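Local structure of major royal jelly protein 1 (Apis mellifera, 5YYL) at residues N64-I69 and L381-Q386; D68-H73 and S356-E361; L90-K95 and L103-P108; N263-S268 and Y276-E281. The protein is the most abundant protein of royal jelly, probably serves as larval food, and binds the sterol 24-methylenecholesterol. All blocks are in the same frame, centred on the assembly; numbering follows the deposited sequence.

Contact 1 of 4, residues N64-I69 and L381-Q386; sequences NYPSDI and LSNKMQ
With CG anti to its backbone N (chi1 175°), Leu381 extends its isobutyl group from strand 373-383 toward strand 65-72, while Ile69 holds CG1 in the crowded position between its own N and carbonyl carbon (chi1 59°) and CG2 beside N. The two side chains cross obliquely, so that Leu381 CB meets both branches of the isoleucine: Ile69 CD1 lies 3.9 Å from Leu381 CB, and Ile69 CG2 touches the same carbon. Further out, Leu381 CD2 reaches Pro66 CB at 3.8 Å, which puts the leucine against both residues. Asn383 also has CG in the crowded position; its CB rests on the proline ring, 3.9 Å from Pro66 CG. Its amide reaches past the ring, and ND2 gives a weak hydrogen bond to Pro66 O, 3.0 Å away but well bent (125° at the hydrogen). The other end of the amide, OD1, takes a weak bond from Met385 N, two residues on. Phe400 packs on both Pro66 and Asn383, and Ile402 on Ile69. The strands run nearly antiparallel, but the axes of the short segments come no closer than 8.0 Å and side chains make the join. This buried meeting of two sheets is consistent with packing between neighbouring blades of a beta-propeller, the fold class of the royal jelly protein family.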
loop_
_atom_site.group_PDB
_atom_site.type_symbol
_atom_site.label_atom_id
_atom_site.label_comp_id
_atom_site.label_asym_id
_atom_site.label_seq_id
_atom_site.Cartn_x
_atom_site.Cartn_y
_atom_site.Cartn_z
ATOM N N ASN A 64 -43.025 7.112 19.618
ATOM C CA ASN A 64 -42.031 6.191 19.065
ATOM C C ASN A 64 -41.042 5.794 20.143
ATOM O O ASN A 64 -40.292 6.630 20.648
ATOM C CB ASN A 64 -41.342 6.795 17.851
ATOM C CG ASN A 64 -42.225 6.751 16.617
ATOM O OD1 ASN A 64 -42.010 5.954 15.704
ATOM N ND2 ASN A 64 -43.254 7.587 16.609
ATOM N N TYR A 65 -41.091 4.520 20.516
ATOM C CA TYR A 65 -40.305 3.975 21.615
ATOM C C TYR A 65 -39.563 2.744 21.107
ATOM O O TYR A 65 -40.182 1.841 20.503
ATOM C CB TYR A 65 -41.192 3.582 22.794
ATOM C CG TYR A 65 -42.194 4.640 23.206
ATOM C CD1 TYR A 65 -41.778 5.829 23.817
ATOM C CD2 TYR A 65 -43.571 4.456 22.982
ATOM C CE1 TYR A 65 -42.696 6.799 24.196
ATOM C CE2 TYR A 65 -44.496 5.420 23.358
ATOM C CZ TYR A 65 -44.055 6.589 23.958
ATOM O OH TYR A 65 -44.979 7.549 24.325
ATOM N N PRO A 66 -38.239 2.699 21.330
ATOM C CA PRO A 66 -37.470 1.592 20.774
ATOM C C PRO A 66 -37.521 0.364 21.670
ATOM O O PRO A 66 -37.457 0.480 22.881
ATOM C CB PRO A 66 -36.055 2.168 20.686
ATOM C CG PRO A 66 -35.989 3.167 21.799
ATOM C CD PRO A 66 -37.392 3.646 22.081
ATOM N N SER A 67 -37.647 -0.795 21.059
ATOM C CA SER A 67 -37.731 -2.059 21.764
ATOM C C SER A 67 -36.388 -2.801 21.736
ATOM O O SER A 67 -35.917 -3.256 22.772
ATOM C CB SER A 67 -38.829 -2.919 21.140
ATOM O OG SER A 67 -38.940 -4.160 21.807
ATOM N N ASP A 68 -35.793 -2.933 20.551
ATOM C CA ASP A 68 -34.561 -3.699 20.378
ATOM C C ASP A 68 -33.623 -3.038 19.365
ATOM O O ASP A 68 -34.047 -2.226 18.556
ATOM C CB ASP A 68 -34.908 -5.135 19.925
ATOM C CG ASP A 68 -33.796 -6.172 20.227
ATOM O OD1 ASP A 68 -32.791 -5.840 20.870
ATOM O OD2 ASP A 68 -33.929 -7.347 19.829
ATOM N N ILE A 69 -32.337 -3.373 19.458
ATOM C CA ILE A 69 -31.332 -2.996 18.466
ATOM C C ILE A 69 -30.589 -4.243 18.063
ATOM O O ILE A 69 -30.587 -5.238 18.791
ATOM C CB ILE A 69 -30.314 -1.957 18.994
ATOM C CG1 ILE A 69 -29.556 -2.462 20.230
ATOM C CG2 ILE A 69 -31.032 -0.659 19.335
ATOM C CD1 ILE A 69 -28.451 -1.546 20.720
ATOM N N LEU A 381 -28.797 -0.541 24.131
ATOM C CA LEU A 381 -29.918 0.389 23.956
ATOM C C LEU A 381 -30.396 0.770 25.323
ATOM O O LEU A 381 -30.771 -0.086 26.119
ATOM C CB LEU A 381 -31.101 -0.219 23.190
ATOM C CG LEU A 381 -32.345 0.683 23.097
ATOM C CD1 LEU A 381 -32.040 1.957 22.330
ATOM C CD2 LEU A 381 -33.499 -0.047 22.437
ATOM N N SER A 382 -30.388 2.066 25.582
ATOM C CA SER A 382 -30.814 2.603 26.833
ATOM C C SER A 382 -31.792 3.724 26.526
ATOM O O SER A 382 -31.427 4.901 26.406
ATOM C CB SER A 382 -29.593 3.098 27.558
ATOM O OG SER A 382 -29.944 4.021 28.534
ATOM N N ASN A 383 -33.048 3.327 26.321
ATOM C CA ASN A 383 -34.183 4.238 26.359
ATOM C C ASN A 383 -34.452 4.679 27.801
ATOM O O ASN A 383 -33.633 4.432 28.700
ATOM C CB ASN A 383 -35.419 3.629 25.675
ATOM C CG ASN A 383 -35.911 2.333 26.312
ATOM O OD1 ASN A 383 -35.953 2.168 27.543
ATOM N ND2 ASN A 383 -36.327 1.402 25.450
ATOM N N LYS A 384 -35.566 5.377 28.017
ATOM C CA LYS A 384 -35.995 5.763 29.352
ATOM C C LYS A 384 -37.433 5.288 29.565
ATOM O O LYS A 384 -38.374 6.096 29.585
ATOM C CB LYS A 384 -35.860 7.276 29.506
ATOM C CG LYS A 384 -34.410 7.737 29.472
ATOM C CD LYS A 384 -34.143 9.007 30.279
ATOM C CE LYS A 384 -34.355 10.274 29.480
ATOM N NZ LYS A 384 -33.680 11.409 30.158
ATOM N N MET A 385 -37.583 3.963 29.716
ATOM C CA MET A 385 -38.891 3.314 29.956
ATOM C C MET A 385 -39.663 3.931 31.120
ATOM O O MET A 385 -40.890 3.986 31.074
ATOM C CB MET A 385 -38.740 1.797 30.192
ATOM C CG MET A 385 -40.073 1.083 30.422
ATOM S SD MET A 385 -40.112 -0.702 30.162
ATOM C CE MET A 385 -40.459 -0.810 28.406
ATOM N N GLN A 386 -38.949 4.392 32.147
ATOM C CA GLN A 386 -39.590 5.116 33.244
ATOM C C GLN A 386 -40.402 6.338 32.768
ATOM O O GLN A 386 -41.473 6.615 33.319
ATOM C CB GLN A 386 -38.600 5.475 34.353
ATOM C CG GLN A 386 -37.828 6.768 34.189
ATOM C CD GLN A 386 -36.910 6.754 33.009
ATOM O OE1 GLN A 386 -36.574 5.706 32.470
ATOM N NE2 GLN A 386 -36.483 7.926 32.605
#

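Contact 2 of 4, residues D68-H73 and S356-E361; sequences DIDQWH and SMKIKE
The tight part is a salt-bridge network in which two lysines of strand 353-361 reach across to the nearly parallel strand 65-72. Lys358, bent at chi2 and chi4, brings NZ to Asp70 OD2 at 2.7 Å, from above the carboxylate plane, and to Ile69 O at 2.8 Å, in the carbonyl plane. Asp70 OD1 meets Lys360 NZ at 2.7 Å on its syn lone pair and Gln71 N on its anti one, which fixes the carboxylate's rotation; the two ammoniums probably keep Asp70 ionised. Looser are the weak arm from Lys358 NZ to Asp68 OD2 at 3.3 Å, the latter also bonded by Leu127 N, and the 3.2 Å bond from Lys360 NZ to Gln71 O. Past Lys360 the strand opens to solvent at exposed Glu361. His73 packs on the backbone of a chain of another protein in the assembly. Ion pairs between buried aspartates and partly exposed lysines thus join edge strands of two sheets, an arrangement consistent with adjacent blades of a beta-propeller.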
loop_
_atom_site.group_PDB
_atom_site.type_symbol
_atom_site.label_atom_id
_atom_site.label_comp_id
_atom_site.label_asym_id
_atom_site.label_seq_id
_atom_site.Cartn_x
_atom_site.Cartn_y
_atom_site.Cartn_z
ATOM N N ASP A 68 -35.793 -2.933 20.551
ATOM C CA ASP A 68 -34.561 -3.699 20.378
ATOM C C ASP A 68 -33.623 -3.038 19.365
ATOM O O ASP A 68 -34.047 -2.226 18.556
ATOM C CB ASP A 68 -34.908 -5.135 19.925
ATOM C CG ASP A 68 -33.796 -6.172 20.227
ATOM O OD1 ASP A 68 -32.791 -5.840 20.870
ATOM O OD2 ASP A 68 -33.929 -7.347 19.829
ATOM N N ILE A 69 -32.337 -3.373 19.458
ATOM C CA ILE A 69 -31.332 -2.996 18.466
ATOM C C ILE A 69 -30.589 -4.243 18.063
ATOM O O ILE A 69 -30.587 -5.238 18.791
ATOM C CB ILE A 69 -30.314 -1.957 18.994
ATOM C CG1 ILE A 69 -29.556 -2.462 20.230
ATOM C CG2 ILE A 69 -31.032 -0.659 19.335
ATOM C CD1 ILE A 69 -28.451 -1.546 20.720
ATOM N N ASP A 70 -29.973 -4.192 16.896
ATOM C CA ASP A 70 -28.979 -5.185 16.516
ATOM C C ASP A 70 -28.071 -4.578 15.442
ATOM O O ASP A 70 -28.191 -3.396 15.129
ATOM C CB ASP A 70 -29.644 -6.498 16.087
ATOM C CG ASP A 70 -28.780 -7.726 16.398
ATOM O OD1 ASP A 70 -27.577 -7.713 15.985
ATOM O OD2 ASP A 70 -29.302 -8.700 17.017
ATOM N N GLN A 71 -27.147 -5.364 14.906
ATOM C CA GLN A 71 -26.113 -4.841 14.037
ATOM C C GLN A 71 -25.638 -5.947 13.135
ATOM O O GLN A 71 -25.382 -7.054 13.615
ATOM C CB GLN A 71 -24.958 -4.312 14.891
ATOM C CG GLN A 71 -23.758 -3.778 14.116
ATOM C CD GLN A 71 -22.788 -4.847 13.632
ATOM O OE1 GLN A 71 -22.568 -5.851 14.307
ATOM N NE2 GLN A 71 -22.208 -4.638 12.461
ATOM N N TRP A 72 -25.538 -5.650 11.835
ATOM C CA TRP A 72 -24.923 -6.555 10.857
ATOM C C TRP A 72 -24.288 -5.719 9.762
ATOM O O TRP A 72 -24.975 -4.895 9.145
ATOM C CB TRP A 72 -25.974 -7.486 10.266
ATOM C CG TRP A 72 -25.462 -8.438 9.263
ATOM C CD1 TRP A 72 -24.956 -9.685 9.494
ATOM C CD2 TRP A 72 -25.434 -8.255 7.855
ATOM N NE1 TRP A 72 -24.606 -10.299 8.303
ATOM C CE2 TRP A 72 -24.889 -9.436 7.283
ATOM C CE3 TRP A 72 -25.822 -7.212 7.010
ATOM C CZ2 TRP A 72 -24.728 -9.598 5.916
ATOM C CZ3 TRP A 72 -25.655 -7.360 5.651
ATOM C CH2 TRP A 72 -25.111 -8.551 5.111
ATOM N N HIS A 73 -22.989 -5.916 9.544
ATOM C CA HIS A 73 -22.216 -5.122 8.584
ATOM C C HIS A 73 -22.497 -3.624 8.807
ATOM O O HIS A 73 -22.355 -3.153 9.933
ATOM C CB HIS A 73 -22.488 -5.602 7.152
ATOM C CG HIS A 73 -22.014 -6.995 6.872
ATOM N ND1 HIS A 73 -22.058 -7.549 5.608
ATOM C CD2 HIS A 73 -21.463 -7.938 7.675
ATOM C CE1 HIS A 73 -21.564 -8.776 5.651
ATOM N NE2 HIS A 73 -21.199 -9.040 6.895
ATOM N N SER A 356 -32.067 -3.161 25.776
ATOM C CA SER A 356 -31.452 -4.189 24.943
ATOM C C SER A 356 -29.953 -4.199 24.973
ATOM O O SER A 356 -29.346 -3.171 25.188
ATOM C CB SER A 356 -31.915 -4.062 23.498
ATOM O OG SER A 356 -31.861 -5.333 22.896
ATOM N N MET A 357 -29.375 -5.381 24.779
ATOM C CA MET A 357 -27.935 -5.564 24.671
ATOM C C MET A 357 -27.589 -6.666 23.692
ATOM O O MET A 357 -28.280 -7.683 23.631
ATOM C CB MET A 357 -27.349 -5.913 26.024
ATOM C CG MET A 357 -27.335 -4.732 26.948
ATOM S SD MET A 357 -26.622 -5.165 28.542
ATOM C CE MET A 357 -26.025 -3.514 28.872
ATOM N N LYS A 358 -26.541 -6.451 22.910
ATOM C CA LYS A 358 -26.014 -7.473 22.013
ATOM C C LYS A 358 -24.496 -7.434 22.077
ATOM O O LYS A 358 -23.918 -6.399 22.402
ATOM C CB LYS A 358 -26.469 -7.233 20.571
ATOM C CG LYS A 358 -27.967 -7.075 20.386
ATOM C CD LYS A 358 -28.684 -8.393 20.567
ATOM C CE LYS A 358 -30.192 -8.224 20.587
ATOM N NZ LYS A 358 -30.727 -7.953 19.216
ATOM N N ILE A 359 -23.852 -8.555 21.771
ATOM C CA ILE A 359 -22.405 -8.625 21.708
ATOM C C ILE A 359 -21.975 -9.176 20.365
ATOM O O ILE A 359 -22.433 -10.216 19.933
ATOM C CB ILE A 359 -21.803 -9.441 22.888
ATOM C CG1 ILE A 359 -22.000 -8.635 24.184
ATOM C CG2 ILE A 359 -20.308 -9.717 22.668
ATOM C CD1 ILE A 359 -21.414 -9.244 25.432
ATOM N N LYS A 360 -21.047 -8.463 19.747
ATOM C CA LYS A 360 -20.524 -8.765 18.425
ATOM C C LYS A 360 -19.026 -8.953 18.516
ATOM O O LYS A 360 -18.402 -8.440 19.425
ATOM C CB LYS A 360 -20.841 -7.581 17.492
ATOM C CG LYS A 360 -22.337 -7.271 17.364
ATOM C CD LYS A 360 -23.094 -8.345 16.576
ATOM C CE LYS A 360 -24.577 -8.345 16.919
ATOM N NZ LYS A 360 -25.342 -9.214 15.991
ATOM N N GLU A 361 -18.467 -9.692 17.570
ATOM C CA GLU A 361 -17.024 -9.842 17.409
ATOM C C GLU A 361 -16.541 -8.958 16.255
ATOM O O GLU A 361 -17.205 -8.859 15.219
ATOM C CB GLU A 361 -16.675 -11.293 17.130
ATOM C CG GLU A 361 -16.926 -12.231 18.281
ATOM C CD GLU A 361 -16.711 -13.674 17.857
ATOM O OE1 GLU A 361 -15.771 -14.314 18.394
ATOM O OE2 GLU A 361 -17.467 -14.160 16.970
#

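Contact 3 of 4, residues L90-K95 and L103-P108; sequences LNVISK and LLQPYP
Leu103 O is gripped twice, both times by Ser94: the backbone N comes in nearly along the C=O axis at 3.1 Å, and OG, at 2.9 Å, approaches from above the carbonyl plane. Ser94 can do this because OG sits in the crowded position between N and carbonyl carbon (chi1 75°). Further along, Val92 and Gln105 form a hydrogen-bonded antiparallel pair, with Val92 N to Gln105 O at 2.9 Å almost straight (172°) and the return bond from Gln105 N to Val92 O more bent (135°). Their side chains lie alongside each other on the same face, Val92 CG2 3.8 Å from Gln105 NE2. The pairing runs on past Pro106, where Tyr107 N gives Leu90 O a nearly linear bond. Leu90 CD2 then meets the edge of the Tyr107 ring, 4.1 Å from Tyr107 CD2, while Val92 CG1 touches CD1 and Phe77 meets the ring edge-to-face. Between these bonds Asn91 crosses Leu104 at about a right angle, ND2 3.3 Å from Leu104 CD1; Asn91 OD1 bonds to Ser88. This is the antiparallel pairing of the third and fourth strands in a four-stranded sheet, an up-and-down order consistent with a beta-propeller blade.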
loop_
_atom_site.group_PDB
_atom_site.type_symbol
_atom_site.label_atom_id
_atom_site.label_comp_id
_atom_site.label_asym_id
_atom_site.label_seq_id
_atom_site.Cartn_x
_atom_site.Cartn_y
_atom_site.Cartn_z
ATOM N N LEU A 90 -39.903 -2.466 12.135
ATOM C CA LEU A 90 -38.571 -2.955 11.838
ATOM C C LEU A 90 -37.813 -1.942 10.971
ATOM O O LEU A 90 -38.173 -1.725 9.812
ATOM C CB LEU A 90 -38.651 -4.312 11.135
ATOM C CG LEU A 90 -37.327 -5.003 10.824
ATOM C CD1 LEU A 90 -36.475 -5.163 12.074
ATOM C CD2 LEU A 90 -37.600 -6.353 10.189
ATOM N N ASN A 91 -36.767 -1.330 11.533
ATOM C CA ASN A 91 -35.983 -0.280 10.840
ATOM C C ASN A 91 -34.471 -0.480 10.892
ATOM O O ASN A 91 -33.978 -1.293 11.661
ATOM C CB ASN A 91 -36.284 1.091 11.450
ATOM C CG ASN A 91 -37.747 1.274 11.749
ATOM O OD1 ASN A 91 -38.577 1.124 10.855
ATOM N ND2 ASN A 91 -38.075 1.564 13.006
ATOM N N VAL A 92 -33.762 0.274 10.044
ATOM C CA VAL A 92 -32.313 0.470 10.151
ATOM C C VAL A 92 -32.037 1.954 10.235
ATOM O O VAL A 92 -32.877 2.755 9.861
ATOM C CB VAL A 92 -31.497 -0.137 8.989
ATOM C CG1 VAL A 92 -31.639 -1.641 8.973
ATOM C CG2 VAL A 92 -31.904 0.431 7.652
ATOM N N ILE A 93 -30.857 2.310 10.735
ATOM C CA ILE A 93 -30.445 3.703 10.801
ATOM C C ILE A 93 -29.941 4.050 9.419
ATOM O O ILE A 93 -29.216 3.270 8.813
ATOM C CB ILE A 93 -29.372 3.973 11.868
ATOM C CG1 ILE A 93 -29.840 3.435 13.230
ATOM C CG2 ILE A 93 -29.092 5.468 11.975
ATOM C CD1 ILE A 93 -28.894 3.733 14.384
ATOM N N SER A 94 -30.361 5.214 8.928
ATOM C CA SER A 94 -30.018 5.694 7.596
ATOM C C SER A 94 -28.869 6.688 7.645
ATOM O O SER A 94 -28.434 7.133 8.724
ATOM C CB SER A 94 -31.228 6.388 6.975
ATOM O OG SER A 94 -31.429 7.674 7.568
ATOM N N LYS A 95 -28.410 7.067 6.454
ATOM C CA LYS A 95 -27.366 8.084 6.306
ATOM C C LYS A 95 -27.890 9.489 6.692
ATOM O O LYS A 95 -27.130 10.311 7.202
ATOM C CB LYS A 95 -26.794 8.052 4.885
ATOM N N LEU A 103 -32.244 9.555 11.191
ATOM C CA LEU A 103 -33.546 9.102 10.723
ATOM C C LEU A 103 -33.486 7.602 10.554
ATOM O O LEU A 103 -32.436 7.052 10.240
ATOM C CB LEU A 103 -33.945 9.764 9.394
ATOM C CG LEU A 103 -34.808 11.035 9.460
ATOM C CD1 LEU A 103 -34.230 12.117 10.377
ATOM C CD2 LEU A 103 -34.988 11.524 8.030
ATOM N N LEU A 104 -34.627 6.965 10.765
ATOM C CA LEU A 104 -34.772 5.545 10.520
ATOM C C LEU A 104 -35.332 5.319 9.152
ATOM O O LEU A 104 -35.886 6.208 8.561
ATOM C CB LEU A 104 -35.714 4.909 11.542
ATOM C CG LEU A 104 -35.384 5.106 13.017
ATOM C CD1 LEU A 104 -36.210 4.116 13.816
ATOM C CD2 LEU A 104 -33.899 4.927 13.293
ATOM N N GLN A 105 -35.223 4.093 8.684
ATOM C CA GLN A 105 -35.605 3.713 7.344
ATOM C C GLN A 105 -36.095 2.274 7.474
ATOM O O GLN A 105 -35.349 1.418 7.945
ATOM C CB GLN A 105 -34.379 3.809 6.435
ATOM C CG GLN A 105 -34.476 3.096 5.093
ATOM C CD GLN A 105 -33.125 2.583 4.631
ATOM O OE1 GLN A 105 -32.127 3.299 4.704
ATOM N NE2 GLN A 105 -33.085 1.331 4.169
ATOM N N PRO A 106 -37.347 2.000 7.079
ATOM C CA PRO A 106 -37.921 0.652 7.238
ATOM C C PRO A 106 -37.158 -0.459 6.543
ATOM O O PRO A 106 -36.694 -0.266 5.425
ATOM C CB PRO A 106 -39.299 0.793 6.586
ATOM C CG PRO A 106 -39.647 2.216 6.821
ATOM C CD PRO A 106 -38.365 2.976 6.647
ATOM N N TYR A 107 -37.047 -1.610 7.191
ATOM C CA TYR A 107 -36.372 -2.782 6.611
ATOM C C TYR A 107 -37.421 -3.890 6.387
ATOM O O TYR A 107 -38.257 -4.104 7.256
ATOM C CB TYR A 107 -35.253 -3.274 7.552
ATOM C CG TYR A 107 -34.419 -4.419 7.021
ATOM C CD1 TYR A 107 -33.295 -4.176 6.260
ATOM C CD2 TYR A 107 -34.740 -5.751 7.308
ATOM C CE1 TYR A 107 -32.495 -5.214 5.783
ATOM C CE2 TYR A 107 -33.969 -6.806 6.821
ATOM C CZ TYR A 107 -32.844 -6.523 6.065
ATOM O OH TYR A 107 -32.058 -7.535 5.573
ATOM N N PRO A 108 -37.403 -4.594 5.250
ATOM C CA PRO A 108 -36.520 -4.342 4.096
ATOM C C PRO A 108 -36.890 -3.073 3.317
ATOM O O PRO A 108 -36.021 -2.261 3.011
ATOM C CB PRO A 108 -36.744 -5.574 3.226
ATOM C CG PRO A 108 -37.044 -6.664 4.202
ATOM C CD PRO A 108 -37.713 -6.031 5.394
#

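Contact 4 of 4, residues N263-S268 and Y276-E281; sequences NNLYYS and YYVNTE
Tyr267 lays one ring face under the CB of Tyr276, a CH-pi contact with Tyr276 CB 3.8 Å from the centroid of the Tyr267 ring. CG of Tyr267 takes the crowded position between N and carbonyl carbon (chi1 66°), which turns the ring back across the partner strand, with Val278 N at its edge; OH bonds to Thr230. On the other face of the sheet the next pair meets differently: Tyr277, likewise crowded at chi1 67°, leans its ring alongside Tyr266, the planes oblique at 44° and Tyr266 CD1 3.5 Å from Tyr277 CB. The same ring runs beside the amide of Asn264, whose CG is 3.3 Å from Tyr277 CD1. Backbone bonds hold the antiparallel strands in register, including Leu265 N to Val278 O at 2.9 Å and its return. At the far end Asn263 O takes two bonds from Thr280, one from OG1 on a lone pair at 2.8 Å and one from N. Asn279 OD1 accepts from Glu281 N at 2.7 Å, capping the turn into helix 281-284, while its ND2 bonds weakly to Asn264 OD1. The chemistry therefore implies a hairpin held by backbone bonds, with tyrosines packed toward its turn and neutral polar groups tying its open end.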
loop_
_atom_site.group_PDB
_atom_site.type_symbol
_atom_site.label_atom_id
_atom_site.label_comp_id
_atom_site.label_asym_id
_atom_site.label_seq_id
_atom_site.Cartn_x
_atom_site.Cartn_y
_atom_site.Cartn_z
ATOM N N ASN A 263 -24.491 -23.084 26.947
ATOM C CA ASN A 263 -25.867 -23.384 26.514
ATOM C C ASN A 263 -26.953 -23.129 27.579
ATOM O O ASN A 263 -28.090 -23.584 27.434
ATOM C CB ASN A 263 -25.981 -24.820 25.959
ATOM C CG ASN A 263 -25.021 -25.076 24.819
ATOM O OD1 ASN A 263 -25.402 -24.956 23.665
ATOM N ND2 ASN A 263 -23.765 -25.401 25.133
ATOM N N ASN A 264 -26.620 -22.391 28.636
ATOM C CA ASN A 264 -27.629 -21.947 29.604
ATOM C C ASN A 264 -28.378 -20.755 29.042
ATOM O O ASN A 264 -27.759 -19.796 28.609
ATOM C CB ASN A 264 -26.983 -21.548 30.910
ATOM C CG ASN A 264 -26.288 -22.695 31.579
ATOM O OD1 ASN A 264 -26.762 -23.845 31.553
ATOM N ND2 ASN A 264 -25.165 -22.395 32.206
ATOM N N LEU A 265 -29.703 -20.841 29.020
ATOM C CA LEU A 265 -30.561 -19.702 28.710
ATOM C C LEU A 265 -30.882 -18.997 30.028
ATOM O O LEU A 265 -31.760 -19.430 30.784
ATOM C CB LEU A 265 -31.842 -20.176 28.023
ATOM C CG LEU A 265 -32.910 -19.132 27.741
ATOM C CD1 LEU A 265 -32.373 -18.112 26.752
ATOM C CD2 LEU A 265 -34.151 -19.827 27.219
ATOM N N TYR A 266 -30.140 -17.925 30.313
ATOM C CA TYR A 266 -30.363 -17.111 31.518
ATOM C C TYR A 266 -31.599 -16.254 31.333
ATOM O O TYR A 266 -31.894 -15.851 30.216
ATOM C CB TYR A 266 -29.159 -16.229 31.828
ATOM C CG TYR A 266 -27.920 -17.018 32.156
ATOM C CD1 TYR A 266 -27.658 -17.438 33.458
ATOM C CD2 TYR A 266 -27.013 -17.342 31.168
ATOM C CE1 TYR A 266 -26.525 -18.180 33.760
ATOM C CE2 TYR A 266 -25.875 -18.062 31.450
ATOM C CZ TYR A 266 -25.629 -18.480 32.741
ATOM O OH TYR A 266 -24.498 -19.210 33.005
ATOM N N TYR A 267 -32.308 -15.993 32.425
ATOM C CA TYR A 267 -33.529 -15.195 32.414
ATOM C C TYR A 267 -33.885 -14.764 33.829
ATOM O O TYR A 267 -33.214 -15.162 34.776
ATOM C CB TYR A 267 -34.697 -15.985 31.822
ATOM C CG TYR A 267 -35.116 -17.172 32.657
ATOM C CD1 TYR A 267 -36.166 -17.077 33.565
ATOM C CD2 TYR A 267 -34.454 -18.401 32.542
ATOM C CE1 TYR A 267 -36.546 -18.176 34.326
ATOM C CE2 TYR A 267 -34.823 -19.502 33.296
ATOM C CZ TYR A 267 -35.866 -19.389 34.179
ATOM O OH TYR A 267 -36.238 -20.483 34.929
ATOM N N SER A 268 -34.937 -13.962 33.958
ATOM C CA SER A 268 -35.536 -13.670 35.251
ATOM C C SER A 268 -36.879 -13.007 35.061
ATOM O O SER A 268 -37.102 -12.363 34.050
ATOM C CB SER A 268 -34.640 -12.754 36.067
ATOM O OG SER A 268 -34.355 -11.559 35.377
ATOM N N TYR A 276 -32.184 -16.662 37.263
ATOM C CA TYR A 276 -32.403 -18.078 36.971
ATOM C C TYR A 276 -31.748 -18.463 35.657
ATOM O O TYR A 276 -31.305 -17.601 34.911
ATOM C CB TYR A 276 -33.899 -18.378 36.842
ATOM C CG TYR A 276 -34.715 -17.981 38.038
ATOM C CD1 TYR A 276 -34.380 -18.438 39.307
ATOM C CD2 TYR A 276 -35.837 -17.166 37.911
ATOM C CE1 TYR A 276 -35.138 -18.102 40.424
ATOM C CE2 TYR A 276 -36.580 -16.801 39.029
ATOM C CZ TYR A 276 -36.241 -17.293 40.273
ATOM O OH TYR A 276 -36.992 -16.926 41.357
ATOM N N TYR A 277 -31.722 -19.763 35.371
ATOM C CA TYR A 277 -31.402 -20.270 34.042
ATOM C C TYR A 277 -31.863 -21.702 33.826
ATOM O O TYR A 277 -32.091 -22.441 34.770
ATOM C CB TYR A 277 -29.905 -20.153 33.745
ATOM C CG TYR A 277 -28.958 -21.024 34.556
ATOM C CD1 TYR A 277 -28.467 -22.216 34.040
ATOM C CD2 TYR A 277 -28.506 -20.621 35.812
ATOM C CE1 TYR A 277 -27.581 -23.001 34.757
ATOM C CE2 TYR A 277 -27.624 -21.407 36.544
ATOM C CZ TYR A 277 -27.163 -22.596 36.003
ATOM O OH TYR A 277 -26.278 -23.393 36.693
ATOM N N VAL A 278 -31.991 -22.072 32.551
ATOM C CA VAL A 278 -32.305 -23.436 32.133
ATOM C C VAL A 278 -31.257 -23.872 31.119
ATOM O O VAL A 278 -30.981 -23.135 30.184
ATOM C CB VAL A 278 -33.722 -23.526 31.535
ATOM C CG1 VAL A 278 -33.891 -22.729 30.249
ATOM C CG2 VAL A 278 -34.116 -24.964 31.267
ATOM N N ASN A 279 -30.660 -25.048 31.312
ATOM C CA ASN A 279 -29.792 -25.594 30.267
ATOM C C ASN A 279 -30.667 -26.079 29.111
ATOM O O ASN A 279 -31.728 -26.675 29.324
ATOM C CB ASN A 279 -28.894 -26.723 30.765
ATOM C CG ASN A 279 -27.826 -27.105 29.743
ATOM O OD1 ASN A 279 -28.123 -27.659 28.674
ATOM N ND2 ASN A 279 -26.577 -26.793 30.059
ATOM N N THR A 280 -30.204 -25.815 27.891
ATOM C CA THR A 280 -30.963 -26.105 26.682
ATOM C C THR A 280 -30.643 -27.466 26.045
ATOM O O THR A 280 -31.369 -27.885 25.141
ATOM C CB THR A 280 -30.766 -24.999 25.625
ATOM O OG1 THR A 280 -29.372 -24.850 25.348
ATOM C CG2 THR A 280 -31.315 -23.687 26.123
ATOM N N GLU A 281 -29.598 -28.163 26.494
ATOM C CA GLU A 281 -29.394 -29.572 26.082
ATOM C C GLU A 281 -30.624 -30.451 26.416
ATOM O O GLU A 281 -30.936 -31.392 25.690
ATOM C CB GLU A 281 -28.117 -30.163 26.702
ATOM C CG GLU A 281 -26.830 -29.479 26.252
#

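All four contacts are mainly buried. Contacts 1 and 2 lie nearest the centre of the chain, about 10 and 9 Å from it, share Asp68 and Ile69 on strand 65-72, and touch through a probable backbone hydrogen bond, Leu381 N to Ser356 O at 2.9 Å. Both join different sheets through side chains, some bonding to backbone carbonyls, contact 1 mainly by apolar groups and contact 2 by charge. Contacts 3 and 4, with several partly exposed residues, are more peripheral, on opposite sides of the centre. Each pairs sequence-close strands within one sheet by backbone hydrogen bonds, contact 4 with far more aromatic overlap. Contact 3 belongs to the sheet of strand 65-72, so three contacts meet there.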